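Local coordinates for predicted acetyltransferase (Clostridium acetobutylicum, PDB 3MGD), which binds acetyl-CoA and probably transfers its acetyl group to an acceptor substrate, as a predicted acyltransferase of the GNAT family, at residues 19-25 with 88-94; 49-54 with 65-70; 83-87 with 118-124. All coordinates share one frame. Where two conformers were deposited one is given. Residue numbers count along the deposited sequence, not the author numbering.

Contact 1: 19-25 with 88-94; sequences RKRQLID and TNMYTEP. With ACO (acetyl coenzyme *a), chain C.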
loop_
_atom_site.group_PDB
_atom_site.type_symbol
_atom_site.label_atom_id
_atom_site.label_comp_id
_atom_site.label_asym_id
_atom_site.label_seq_id
_atom_site.Cartn_x
_atom_site.Cartn_y
_atom_site.Cartn_z
ATOM N N ARG A 19 1.775 12.663 15.333
ATOM C CA ARG A 19 1.200 12.471 13.996
ATOM C C ARG A 19 0.239 13.601 13.630
ATOM O O ARG A 19 0.272 14.104 12.517
ATOM C CB ARG A 19 0.528 11.097 13.813
ATOM C CG ARG A 19 -0.118 10.936 12.418
ATOM C CD ARG A 19 -0.347 9.472 11.968
ATOM N NE ARG A 19 -1.111 9.469 10.718
ATOM C CZ ARG A 19 -0.590 9.706 9.514
ATOM N NH1 ARG A 19 0.711 9.958 9.368
ATOM N NH2 ARG A 19 -1.380 9.725 8.450
ATOM N N LYS A 20 -0.640 13.998 14.545
ATOM C CA LYS A 20 -1.524 15.127 14.248
ATOM C C LYS A 20 -0.724 16.398 13.959
ATOM O O LYS A 20 -1.025 17.142 13.019
ATOM C CB LYS A 20 -2.517 15.372 15.393
ATOM C CG LYS A 20 -3.547 14.267 15.594
ATOM C CD LYS A 20 -4.635 14.650 16.603
ATOM C CE LYS A 20 -4.090 14.797 17.996
ATOM N NZ LYS A 20 -5.181 14.946 19.034
ATOM N N ARG A 21 0.295 16.632 14.774
ATOM C CA ARG A 21 1.141 17.804 14.628
ATOM C C ARG A 21 1.803 17.820 13.252
ATOM O O ARG A 21 1.873 18.856 12.593
ATOM C CB ARG A 21 2.197 17.776 15.718
ATOM C CG ARG A 21 2.917 19.077 15.924
ATOM C CD ARG A 21 3.561 19.046 17.282
ATOM N NE ARG A 21 4.903 19.597 17.244
ATOM C CZ ARG A 21 5.906 19.139 17.981
ATOM N NH1 ARG A 21 5.722 18.115 18.811
ATOM N NH2 ARG A 21 7.089 19.699 17.867
ATOM N N GLN A 22 2.278 16.649 12.831
ATOM C CA GLN A 22 2.912 16.463 11.531
ATOM C C GLN A 22 1.959 16.774 10.387
ATOM O O GLN A 22 2.293 17.512 9.472
ATOM C CB GLN A 22 3.385 15.019 11.427
ATOM C CG GLN A 22 3.958 14.644 10.074
ATOM C CD GLN A 22 3.912 13.153 9.886
ATOM O OE1 GLN A 22 4.061 12.398 10.855
ATOM N NE2 GLN A 22 3.726 12.707 8.635
ATOM N N LEU A 23 0.756 16.220 10.450
ATOM C CA LEU A 23 -0.207 16.401 9.375
ATOM C C LEU A 23 -0.617 17.861 9.270
ATOM O O LEU A 23 -0.794 18.395 8.182
ATOM C CB LEU A 23 -1.439 15.539 9.632
ATOM C CG LEU A 23 -1.228 14.022 9.611
ATOM C CD1 LEU A 23 -2.495 13.330 10.057
ATOM C CD2 LEU A 23 -0.794 13.522 8.209
ATOM N N ILE A 24 -0.782 18.514 10.413
ATOM C CA ILE A 24 -1.171 19.909 10.393
ATOM C C ILE A 24 -0.047 20.760 9.809
ATOM O O ILE A 24 -0.301 21.659 9.026
ATOM C CB ILE A 24 -1.587 20.376 11.795
ATOM C CG1 ILE A 24 -2.924 19.722 12.155
ATOM C CG2 ILE A 24 -1.709 21.894 11.854
ATOM C CD1 ILE A 24 -3.264 19.809 13.651
ATOM N N ASP A 25 1.188 20.458 10.193
ATOM C CA ASP A 25 2.385 21.062 9.591
ATOM C C ASP A 25 2.391 20.887 8.059
ATOM O O ASP A 25 2.837 21.776 7.324
ATOM C CB ASP A 25 3.634 20.404 10.203
ATOM C CG ASP A 25 4.785 21.376 10.409
ATOM O OD1 ASP A 25 4.883 22.362 9.644
ATOM O OD2 ASP A 25 5.600 21.146 11.335
ATOM N N THR A 88 6.422 6.221 6.834
ATOM C CA THR A 88 5.357 7.122 7.247
ATOM C C THR A 88 5.716 7.773 8.575
ATOM O O THR A 88 6.748 7.450 9.166
ATOM C CB THR A 88 4.020 6.314 7.365
ATOM O OG1 THR A 88 2.910 7.208 7.492
ATOM C CG2 THR A 88 4.052 5.329 8.548
ATOM N N ASN A 89 4.858 8.687 9.042
ATOM C CA ASN A 89 5.015 9.289 10.349
ATOM C C ASN A 89 6.380 9.918 10.541
ATOM O O ASN A 89 6.953 9.835 11.619
ATOM C CB ASN A 89 4.756 8.267 11.463
ATOM C CG ASN A 89 3.326 7.781 11.484
ATOM O OD1 ASN A 89 2.479 8.293 10.758
ATOM N ND2 ASN A 89 3.054 6.765 12.299
HETATM N N MSE A 90 6.922 10.527 9.494
HETATM C CA MSE A 90 8.185 11.215 9.660
HETATM C C MSE A 90 7.976 12.684 10.014
HETATM O O MSE A 90 7.252 13.421 9.348
HETATM C CB MSE A 90 9.072 11.048 8.434
HETATM C CG MSE A 90 9.464 9.567 8.236
HETATM SE SE MSE A 90 10.842 9.403 6.907
HETATM C CE MSE A 90 12.289 10.322 7.846
ATOM N N TYR A 91 8.632 13.096 11.082
ATOM C CA TYR A 91 8.496 14.462 11.567
ATOM C C TYR A 91 9.784 14.812 12.284
ATOM O O TYR A 91 10.318 14.008 13.046
ATOM C CB TYR A 91 7.290 14.596 12.507
ATOM C CG TYR A 91 7.106 16.027 12.989
ATOM C CD1 TYR A 91 6.438 16.959 12.211
ATOM C CD2 TYR A 91 7.629 16.440 14.200
ATOM C CE1 TYR A 91 6.282 18.291 12.644
ATOM C CE2 TYR A 91 7.488 17.754 14.637
ATOM C CZ TYR A 91 6.815 18.673 13.862
ATOM O OH TYR A 91 6.686 19.981 14.323
ATOM N N THR A 92 10.321 15.984 11.974
ATOM C CA THR A 92 11.426 16.530 12.737
ATOM C C THR A 92 11.007 17.917 13.257
ATOM O O THR A 92 10.455 18.725 12.502
ATOM C CB THR A 92 12.704 16.696 11.881
ATOM O OG1 THR A 92 13.163 15.419 11.427
ATOM C CG2 THR A 92 13.817 17.377 12.724
ATOM N N GLU A 93 11.266 18.177 14.539
ATOM C CA GLU A 93 11.013 19.483 15.148
ATOM C C GLU A 93 11.618 20.562 14.259
ATOM O O GLU A 93 12.765 20.429 13.832
ATOM C CB GLU A 93 11.660 19.528 16.542
ATOM C CG GLU A 93 11.433 20.820 17.307
ATOM C CD GLU A 93 9.981 21.011 17.712
ATOM O OE1 GLU A 93 9.390 20.067 18.279
ATOM O OE2 GLU A 93 9.436 22.105 17.470
ATOM N N PRO A 94 10.845 21.623 13.944
ATOM C CA PRO A 94 11.330 22.632 12.993
ATOM C C PRO A 94 12.714 23.218 13.293
ATOM O O PRO A 94 13.518 23.325 12.371
ATOM C CB PRO A 94 10.240 23.702 13.035
ATOM C CG PRO A 94 8.991 22.898 13.296
ATOM C CD PRO A 94 9.422 21.821 14.268
HETATM N N1A ACO C . 25.039 18.041 4.414
HETATM C C2A ACO C . 24.380 19.019 3.662
HETATM N N3A ACO C . 22.976 19.168 3.763
HETATM C C4A ACO C . 22.227 18.296 4.652
HETATM C C5A ACO C . 22.901 17.294 5.424
HETATM C C6A ACO C . 24.278 17.148 5.321
HETATM N N6A ACO C . 24.954 16.134 6.104
HETATM N N7A ACO C . 21.924 16.589 6.209
HETATM C C8A ACO C . 20.682 17.142 5.931
HETATM N N9A ACO C . 20.857 18.194 4.942
HETATM C C1B ACO C . 19.790 19.075 4.499
HETATM C C2B ACO C . 19.282 18.377 3.226
HETATM O O2B ACO C . 20.117 18.121 2.145
HETATM C C3B ACO C . 17.955 19.069 3.006
HETATM O O3B ACO C . 17.932 20.275 2.278
HETATM P P3B ACO C . 17.674 20.340 0.707
HETATM O O7A ACO C . 18.248 21.704 0.189
HETATM O O8A ACO C . 16.158 20.273 0.422
HETATM O O9A ACO C . 18.368 19.191 0.006
HETATM C C4B ACO C . 17.422 19.123 4.480
HETATM O O4B ACO C . 18.629 19.423 5.271
HETATM C C5B ACO C . 16.461 18.110 5.069
HETATM O O5B ACO C . 17.088 16.876 5.314
HETATM P P1A ACO C . 17.048 16.222 6.753
HETATM O O1A ACO C . 17.781 17.074 7.801
HETATM O O2A ACO C . 17.620 14.813 6.629
HETATM O O3A ACO C . 15.514 16.125 7.103
HETATM P P2A ACO C . 14.831 16.806 8.371
HETATM O O4A ACO C . 14.857 18.370 8.309
HETATM O O5A ACO C . 15.393 16.251 9.651
HETATM O O6A ACO C . 13.335 16.313 8.365
HETATM C CBP ACO C . 11.104 16.303 7.404
HETATM C CCP ACO C . 12.607 16.328 7.169
HETATM C CDP ACO C . 10.368 16.082 6.093
HETATM C CEP ACO C . 10.819 15.209 8.380
HETATM C CAP ACO C . 10.678 17.689 7.993
HETATM O OAP ACO C . 10.906 18.730 7.104
HETATM C C9P ACO C . 9.300 17.724 8.607
HETATM O O9P ACO C . 9.058 17.260 9.723
HETATM N N8P ACO C . 8.261 18.353 7.819
HETATM C C7P ACO C . 6.878 18.374 8.293
HETATM C C6P ACO C . 6.290 17.013 8.354
HETATM C C5P ACO C . 6.534 16.251 7.070
HETATM O O5P ACO C . 6.356 16.791 5.978
HETATM N N4P ACO C . 7.022 14.919 7.180
HETATM C C3P ACO C . 7.055 14.027 6.047
HETATM C C2P ACO C . 5.748 13.389 5.652
HETATM S S1P ACO C . 5.885 12.186 4.353
HETATM C C ACO C . 6.343 10.682 4.946
HETATM O O ACO C . 6.514 10.530 6.146
HETATM C CH3 ACO C . 6.669 9.594 3.999
HETATM O O HOH W 1 2.505 10.318 7.121
HETATM O O HOH W 2 4.595 11.462 13.280
#

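Contact 2: 49-54 with 65-70; sequences NLLVEW and TAAIAF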
loop_
_atom_site.group_PDB
_atom_site.type_symbol
_atom_site.label_atom_id
_atom_site.label_comp_id
_atom_site.label_asym_id
_atom_site.label_seq_id
_atom_site.Cartn_x
_atom_site.Cartn_y
_atom_site.Cartn_z
ATOM N N ASN A 49 3.636 -5.949 15.630
ATOM C CA ASN A 49 4.924 -5.661 14.983
ATOM C C ASN A 49 4.828 -5.421 13.485
ATOM O O ASN A 49 5.794 -5.664 12.746
ATOM C CB ASN A 49 5.943 -6.785 15.270
ATOM C CG ASN A 49 7.405 -6.282 15.327
ATOM O OD1 ASN A 49 7.681 -5.124 15.648
ATOM N ND2 ASN A 49 8.339 -7.176 15.038
ATOM N N LEU A 50 3.663 -4.960 13.036
ATOM C CA LEU A 50 3.467 -4.554 11.640
ATOM C C LEU A 50 3.790 -3.069 11.430
ATOM O O LEU A 50 3.651 -2.542 10.328
ATOM C CB LEU A 50 2.030 -4.848 11.200
ATOM C CG LEU A 50 1.719 -6.344 11.054
ATOM C CD1 LEU A 50 0.233 -6.608 10.768
ATOM C CD2 LEU A 50 2.607 -6.975 9.977
ATOM N N LEU A 51 4.194 -2.406 12.512
ATOM C CA LEU A 51 4.668 -1.028 12.479
ATOM C C LEU A 51 5.872 -0.909 13.413
ATOM O O LEU A 51 5.839 -1.429 14.524
ATOM C CB LEU A 51 3.569 -0.075 12.964
ATOM C CG LEU A 51 3.943 1.411 12.881
ATOM C CD1 LEU A 51 3.910 1.886 11.408
ATOM C CD2 LEU A 51 3.034 2.277 13.774
ATOM N N VAL A 52 6.929 -0.245 12.955
ATOM C CA VAL A 52 8.053 0.120 13.818
ATOM C C VAL A 52 8.251 1.631 13.728
ATOM O O VAL A 52 8.453 2.169 12.648
ATOM C CB VAL A 52 9.369 -0.583 13.397
ATOM C CG1 VAL A 52 10.557 -0.054 14.206
ATOM C CG2 VAL A 52 9.244 -2.112 13.553
ATOM N N GLU A 53 8.180 2.317 14.860
ATOM C CA GLU A 53 8.320 3.770 14.845
ATOM C C GLU A 53 9.495 4.163 15.713
ATOM O O GLU A 53 9.491 3.941 16.922
ATOM C CB GLU A 53 7.026 4.471 15.282
ATOM C CG GLU A 53 7.155 6.011 15.410
ATOM C CD GLU A 53 5.885 6.768 15.018
ATOM O OE1 GLU A 53 5.797 7.977 15.340
ATOM O OE2 GLU A 53 4.972 6.169 14.401
ATOM N N TRP A 54 10.524 4.710 15.073
ATOM C CA TRP A 54 11.709 5.154 15.775
ATOM C C TRP A 54 11.483 6.577 16.272
ATOM O O TRP A 54 10.803 7.382 15.620
ATOM C CB TRP A 54 12.928 5.112 14.852
ATOM C CG TRP A 54 13.592 3.769 14.783
ATOM C CD1 TRP A 54 13.331 2.757 13.896
ATOM C CD2 TRP A 54 14.637 3.299 15.639
ATOM N NE1 TRP A 54 14.161 1.681 14.154
ATOM C CE2 TRP A 54 14.975 1.997 15.217
ATOM C CE3 TRP A 54 15.332 3.862 16.717
ATOM C CZ2 TRP A 54 15.959 1.242 15.851
ATOM C CZ3 TRP A 54 16.311 3.114 17.343
ATOM C CH2 TRP A 54 16.616 1.817 16.911
ATOM N N THR A 65 10.356 11.740 14.761
ATOM C CA THR A 65 9.833 10.391 14.638
ATOM C C THR A 65 10.018 9.935 13.193
ATOM O O THR A 65 10.237 10.753 12.300
ATOM C CB THR A 65 8.327 10.335 14.938
ATOM O OG1 THR A 65 7.615 11.149 13.994
ATOM C CG2 THR A 65 8.029 10.824 16.357
ATOM N N ALA A 66 9.910 8.625 12.973
ATOM C CA ALA A 66 9.960 8.047 11.626
ATOM C C ALA A 66 9.473 6.616 11.746
ATOM O O ALA A 66 9.934 5.884 12.620
ATOM C CB ALA A 66 11.378 8.064 11.099
ATOM N N ALA A 67 8.533 6.208 10.902
ATOM C CA ALA A 67 8.014 4.832 11.021
ATOM C C ALA A 67 8.061 4.061 9.715
ATOM O O ALA A 67 8.136 4.640 8.626
ATOM C CB ALA A 67 6.591 4.819 11.578
ATOM N N ILE A 68 8.006 2.739 9.836
ATOM C CA ILE A 68 7.879 1.891 8.665
ATOM C C ILE A 68 6.809 0.872 9.001
ATOM O O ILE A 68 6.816 0.302 10.098
ATOM C CB ILE A 68 9.229 1.230 8.262
ATOM C CG1 ILE A 68 9.091 0.451 6.951
ATOM C CG2 ILE A 68 9.804 0.363 9.406
ATOM C CD1 ILE A 68 10.417 0.152 6.277
ATOM N N ALA A 69 5.860 0.712 8.081
ATOM C CA ALA A 69 4.795 -0.290 8.183
ATOM C C ALA A 69 5.056 -1.382 7.162
ATOM O O ALA A 69 5.491 -1.102 6.042
ATOM C CB ALA A 69 3.436 0.350 7.903
ATOM N N PHE A 70 4.786 -2.631 7.535
ATOM C CA PHE A 70 5.021 -3.744 6.621
ATOM C C PHE A 70 3.706 -4.186 6.022
ATOM O O PHE A 70 2.789 -4.584 6.735
ATOM C CB PHE A 70 5.737 -4.880 7.341
ATOM C CG PHE A 70 6.942 -4.419 8.077
ATOM C CD1 PHE A 70 8.051 -3.973 7.385
ATOM C CD2 PHE A 70 6.946 -4.368 9.457
ATOM C CE1 PHE A 70 9.166 -3.510 8.071
ATOM C CE2 PHE A 70 8.045 -3.909 10.141
ATOM C CZ PHE A 70 9.154 -3.482 9.447
HETATM O O HOH W 3 1.190 -2.454 8.638
#

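Contact 3: 83-87 with 118-124; sequences RKGYI and IHKICLV. With ACO (acetyl coenzyme *a), chain C.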
loop_
_atom_site.group_PDB
_atom_site.type_symbol
_atom_site.label_atom_id
_atom_site.label_comp_id
_atom_site.label_asym_id
_atom_site.label_seq_id
_atom_site.Cartn_x
_atom_site.Cartn_y
_atom_site.Cartn_z
ATOM N N ARG A 83 5.897 -8.447 -0.209
ATOM C CA ARG A 83 5.913 -7.529 0.924
ATOM C C ARG A 83 6.652 -6.247 0.577
ATOM O O ARG A 83 7.591 -6.249 -0.222
ATOM C CB ARG A 83 6.574 -8.170 2.145
ATOM C CG ARG A 83 6.079 -9.557 2.489
ATOM C CD ARG A 83 6.561 -9.947 3.873
ATOM N NE ARG A 83 6.927 -11.358 3.951
ATOM C CZ ARG A 83 8.153 -11.822 3.733
ATOM N NH1 ARG A 83 9.138 -10.989 3.416
ATOM N NH2 ARG A 83 8.388 -13.124 3.824
ATOM N N LYS A 84 6.220 -5.150 1.198
ATOM C CA LYS A 84 6.897 -3.873 1.066
ATOM C C LYS A 84 6.929 -3.180 2.411
ATOM O O LYS A 84 6.073 -3.422 3.259
ATOM C CB LYS A 84 6.172 -2.970 0.057
ATOM C CG LYS A 84 6.383 -3.377 -1.421
ATOM C CD LYS A 84 5.737 -2.367 -2.369
ATOM C CE LYS A 84 6.105 -2.631 -3.826
ATOM N NZ LYS A 84 5.442 -1.652 -4.730
ATOM N N GLY A 85 7.914 -2.310 2.597
ATOM C CA GLY A 85 7.943 -1.465 3.777
ATOM C C GLY A 85 7.342 -0.143 3.342
ATOM O O GLY A 85 7.690 0.382 2.291
ATOM N N TYR A 86 6.426 0.383 4.140
ATOM C CA TYR A 86 5.754 1.636 3.819
ATOM C C TYR A 86 6.211 2.666 4.846
ATOM O O TYR A 86 5.926 2.535 6.037
ATOM C CB TYR A 86 4.231 1.456 3.900
ATOM C CG TYR A 86 3.451 2.740 3.696
ATOM C CD1 TYR A 86 3.291 3.287 2.430
ATOM C CD2 TYR A 86 2.875 3.404 4.775
ATOM C CE1 TYR A 86 2.578 4.470 2.241
ATOM C CE2 TYR A 86 2.162 4.585 4.600
ATOM C CZ TYR A 86 2.014 5.105 3.335
ATOM O OH TYR A 86 1.310 6.276 3.168
ATOM N N ILE A 87 6.934 3.679 4.392
ATOM C CA ILE A 87 7.488 4.661 5.317
ATOM C C ILE A 87 6.501 5.791 5.575
ATOM O O ILE A 87 5.816 6.257 4.662
ATOM C CB ILE A 87 8.866 5.167 4.817
ATOM C CG1 ILE A 87 9.888 4.017 4.983
ATOM C CG2 ILE A 87 9.266 6.469 5.517
ATOM C CD1 ILE A 87 11.322 4.388 4.690
ATOM N N ILE A 118 12.839 -7.665 3.450
ATOM C CA ILE A 118 12.087 -6.786 2.560
ATOM C C ILE A 118 13.068 -5.890 1.835
ATOM O O ILE A 118 13.989 -5.343 2.448
ATOM C CB ILE A 118 11.080 -5.935 3.348
ATOM C CG1 ILE A 118 9.954 -6.824 3.884
ATOM C CG2 ILE A 118 10.541 -4.788 2.485
ATOM C CD1 ILE A 118 8.931 -6.080 4.722
ATOM N N HIS A 119 12.890 -5.748 0.527
ATOM C CA HIS A 119 13.834 -4.969 -0.268
ATOM C C HIS A 119 13.166 -3.911 -1.136
ATOM O O HIS A 119 13.827 -3.236 -1.919
ATOM C CB HIS A 119 14.716 -5.888 -1.120
ATOM C CG HIS A 119 13.952 -6.748 -2.080
ATOM N ND1 HIS A 119 13.657 -6.344 -3.363
ATOM C CD2 HIS A 119 13.422 -7.986 -1.944
ATOM C CE1 HIS A 119 12.976 -7.297 -3.977
ATOM N NE2 HIS A 119 12.820 -8.304 -3.137
ATOM N N LYS A 120 11.859 -3.763 -0.991
ATOM C CA LYS A 120 11.140 -2.705 -1.690
ATOM C C LYS A 120 10.450 -1.815 -0.661
ATOM O O LYS A 120 9.689 -2.308 0.168
ATOM C CB LYS A 120 10.091 -3.294 -2.640
ATOM C CG LYS A 120 10.655 -4.135 -3.791
ATOM C CD LYS A 120 11.108 -3.264 -4.950
ATOM C CE LYS A 120 11.707 -4.106 -6.091
ATOM N NZ LYS A 120 12.996 -4.749 -5.684
ATOM N N ILE A 121 10.726 -0.514 -0.717
ATOM C CA ILE A 121 10.127 0.448 0.208
ATOM C C ILE A 121 9.334 1.469 -0.586
ATOM O O ILE A 121 9.691 1.804 -1.708
ATOM C CB ILE A 121 11.197 1.193 1.009
ATOM C CG1 ILE A 121 12.274 0.220 1.484
ATOM C CG2 ILE A 121 10.568 1.919 2.189
ATOM C CD1 ILE A 121 11.736 -0.899 2.323
ATOM N N CYS A 122 8.241 1.954 -0.023
ATOM C CA CYS A 122 7.477 2.969 -0.721
ATOM C C CYS A 122 6.977 3.962 0.294
ATOM O O CYS A 122 7.037 3.704 1.491
ATOM C CB CYS A 122 6.322 2.328 -1.498
ATOM S SG CYS A 122 5.161 1.387 -0.482
ATOM N N LEU A 123 6.515 5.109 -0.182
ATOM C CA LEU A 123 5.986 6.146 0.702
ATOM C C LEU A 123 5.211 7.152 -0.122
ATOM O O LEU A 123 5.302 7.157 -1.354
ATOM C CB LEU A 123 7.123 6.850 1.451
ATOM C CG LEU A 123 8.253 7.494 0.638
ATOM C CD1 LEU A 123 7.817 8.769 -0.075
ATOM C CD2 LEU A 123 9.440 7.784 1.531
ATOM N N VAL A 124 4.448 8.000 0.561
ATOM C CA VAL A 124 3.816 9.148 -0.068
ATOM C C VAL A 124 4.535 10.418 0.388
ATOM O O VAL A 124 4.580 10.736 1.577
ATOM C CB VAL A 124 2.322 9.247 0.299
ATOM C CG1 VAL A 124 1.719 10.525 -0.270
ATOM C CG2 VAL A 124 1.553 7.996 -0.195
HETATM N N1A ACO C . 25.039 18.041 4.414
HETATM C C2A ACO C . 24.380 19.019 3.662
HETATM N N3A ACO C . 22.976 19.168 3.763
HETATM C C4A ACO C . 22.227 18.296 4.652
HETATM C C5A ACO C . 22.901 17.294 5.424
HETATM C C6A ACO C . 24.278 17.148 5.321
HETATM N N6A ACO C . 24.954 16.134 6.104
HETATM N N7A ACO C . 21.924 16.589 6.209
HETATM C C8A ACO C . 20.682 17.142 5.931
HETATM N N9A ACO C . 20.857 18.194 4.942
HETATM C C1B ACO C . 19.790 19.075 4.499
HETATM C C2B ACO C . 19.282 18.377 3.226
HETATM O O2B ACO C . 20.117 18.121 2.145
HETATM C C3B ACO C . 17.955 19.069 3.006
HETATM O O3B ACO C . 17.932 20.275 2.278
HETATM P P3B ACO C . 17.674 20.340 0.707
HETATM O O7A ACO C . 18.248 21.704 0.189
HETATM O O8A ACO C . 16.158 20.273 0.422
HETATM O O9A ACO C . 18.368 19.191 0.006
HETATM C C4B ACO C . 17.422 19.123 4.480
HETATM O O4B ACO C . 18.629 19.423 5.271
HETATM C C5B ACO C . 16.461 18.110 5.069
HETATM O O5B ACO C . 17.088 16.876 5.314
HETATM P P1A ACO C . 17.048 16.222 6.753
HETATM O O1A ACO C . 17.781 17.074 7.801
HETATM O O2A ACO C . 17.620 14.813 6.629
HETATM O O3A ACO C . 15.514 16.125 7.103
HETATM P P2A ACO C . 14.831 16.806 8.371
HETATM O O4A ACO C . 14.857 18.370 8.309
HETATM O O5A ACO C . 15.393 16.251 9.651
HETATM O O6A ACO C . 13.335 16.313 8.365
HETATM C CBP ACO C . 11.104 16.303 7.404
HETATM C CCP ACO C . 12.607 16.328 7.169
HETATM C CDP ACO C . 10.368 16.082 6.093
HETATM C CEP ACO C . 10.819 15.209 8.380
HETATM C CAP ACO C . 10.678 17.689 7.993
HETATM O OAP ACO C . 10.906 18.730 7.104
HETATM C C9P ACO C . 9.300 17.724 8.607
HETATM O O9P ACO C . 9.058 17.260 9.723
HETATM N N8P ACO C . 8.261 18.353 7.819
HETATM C C7P ACO C . 6.878 18.374 8.293
HETATM C C6P ACO C . 6.290 17.013 8.354
HETATM C C5P ACO C . 6.534 16.251 7.070
HETATM O O5P ACO C . 6.356 16.791 5.978
HETATM N N4P ACO C . 7.022 14.919 7.180
HETATM C C3P ACO C . 7.055 14.027 6.047
HETATM C C2P ACO C . 5.748 13.389 5.652
HETATM S S1P ACO C . 5.885 12.186 4.353
HETATM C C ACO C . 6.343 10.682 4.946
HETATM O O ACO C . 6.514 10.530 6.146
HETATM C CH3 ACO C . 6.669 9.594 3.999
HETATM O O HOH W 4 10.344 -6.711 -0.663
HETATM O O HOH W 5 3.934 7.780 3.210
#

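Contact 1: 19-25 with 88-94
The shortest polar contact is a salt bridge, Arg-21 NH2 to Glu-93 OE1 at a very short 2.4 Å. Tyr-91 CE2 lies over one face of the Arg-21 guanidinium, whose NH2 is at the edge of the tyrosine ring. Arg-19 NH1 gives a weak hydrogen bond to Asn-89 OD1 (2.8 Å), while Arg-19 NH2 bonds Pro-75 O of the second subunit and Asn-89 ND2 bonds Glu-53. Tyr-91 OH reaches Asp-25 OD2 weakly at 3.4 Å; that carboxylate has a stronger partner in Arg-97. One water accepts from Arg-19 NH1 (2.9 Å) and Gln-22 NE2 (3.1 Å) and hydrogen-bonds Thr-88 OG1 (3.2 Å), tying helix to strand; Gln-22 NE2 also bonds Glu-26. The Tyr-91 ring packs on the helix, with its CD1 3.6 Å from Gln-22 CA. Helix 19-25 crosses strand 88-92 at 77°, with the axes 8.5 Å apart. Met-90, a selenomethionine, packs on helix 101-115. The strand backbone holds the cofactor: ACO N4P donates to Met-90 O (2.6 Å), and Thr-92 N donates to ACO O9P (2.9 Å). Asn-89, with phi/psi of 55/37, interrupts the regular strand just before these bonds. A bulged strand that pairs with the pantetheine arm is characteristic of the acetyl-CoA site of GNAT acetyltransferases.

Contact 2: 49-54 with 65-70
Asn-49 closes the preceding helix in a Schellman motif, and the chain then enters the first strand of an antiparallel beta hairpin, 51-58 with 61-72. Leu-50 O accepts the first cross-strand hydrogen bond, from Phe-70 N at 3.0 Å. Leu-51 forms a non-hydrogen-bonded pair with Ala-69. Its CD1 packs on Ala-69 CB (3.9 Å) and on Ala-67 CB (4.0 Å), on the sheet face covered by helix 35-47. Val-52 and Ile-68 make a hydrogen-bonded pair: Val-52 N to Ile-68 O and Ile-68 N to Val-52 O, both 2.9 Å. On this opposite face, under helix 101-115, Val-52 CG2 meets the edge of the Phe-70 ring at CE2 (4.0 Å). Glu-53 sits across from Ala-67, where the CA atoms come within 4.0 Å. The small alanine leaves room for the carboxylate, whose OE2 lies 3.5 Å from Ala-67 CB and hydrogen-bonds Asn-89 on strand 83-92, beyond the partner strand. Trp-54 pairs with Ala-66. Its indole leads away from the partner strand to helix 101-115, where NE1 bonds Glu-112 and the ring makes a cation-pi contact with Arg-108. The backbone closes with Trp-54 N to Ala-66 O at 2.8 Å and Ala-66 N to Trp-54 O at 3.1 Å.

Contact 3: 83-87 with 118-124
Strands 83-87 and 120-124 run parallel, with their axes 4.7 Å apart and a 37° angle between them. Three backbone hydrogen bonds join them: Gly-85 N to Lys-120 O (3.0 Å), Cys-122 N to Gly-85 O (2.9 Å) and Ile-87 N to Cys-122 O (2.9 Å). Beyond the last of these the strands part. A water bridges the gap, donating to Ile-87 O (2.8 Å) and accepting from Val-124 N (2.7 Å). At the other end a second water links Arg-83 O (2.8 Å) to His-119 N (3.0 Å). The strands belong to a beta-alpha-beta unit whose connecting helix, 101-115, packs against Ile-87, Ile-118 and Ile-121. In the GNAT fold a splay between these two strands opens the site for the acetyl-CoA arm. Here Val-124 O lies 3.4 Å from ACO S1P, and Ile-87 O lies 3.5 Å from ACO CH3. On the helix side, Ile-87 CG1 packs on Ile-121 CG2 (3.6 Å). Gly-85 has no side chain, and an ideal CB there would sit only 3.1 Å from Ile-121 CD1. On the other face, Cys-122 SG approaches the edge of the Tyr-86 ring, 3.9 Å from CD1, and Tyr-86 makes an edge-to-face contact with Phe-73 of the second subunit. Strand 120-124 also pairs antiparallel with a strand of that subunit, so the sheet continues across the dimer interface.

All three contacts reach one mixed sheet. Strand 83-92 serves contact 3 with its first half and contact 1 with its second, and strand 61-72 of contact 2 lies beside it. Probable backbone hydrogen bonds join contact 2 to contact 1, Thr-88 O with Ala-67 N (2.8 Å), and to contact 3, Ala-69 O with Tyr-86 N (2.6 Å). The centre of contact 2 is about 14 Å from that of contact 1 and about 11 Å from that of contact 3. Contacts 1 and 3 are about 19 Å apart, centre to centre, yet both touch acetyl-CoA and the second subunit. Contact 2 stands back from the cofactor, with the Ala-66 side chain about 7 Å from it.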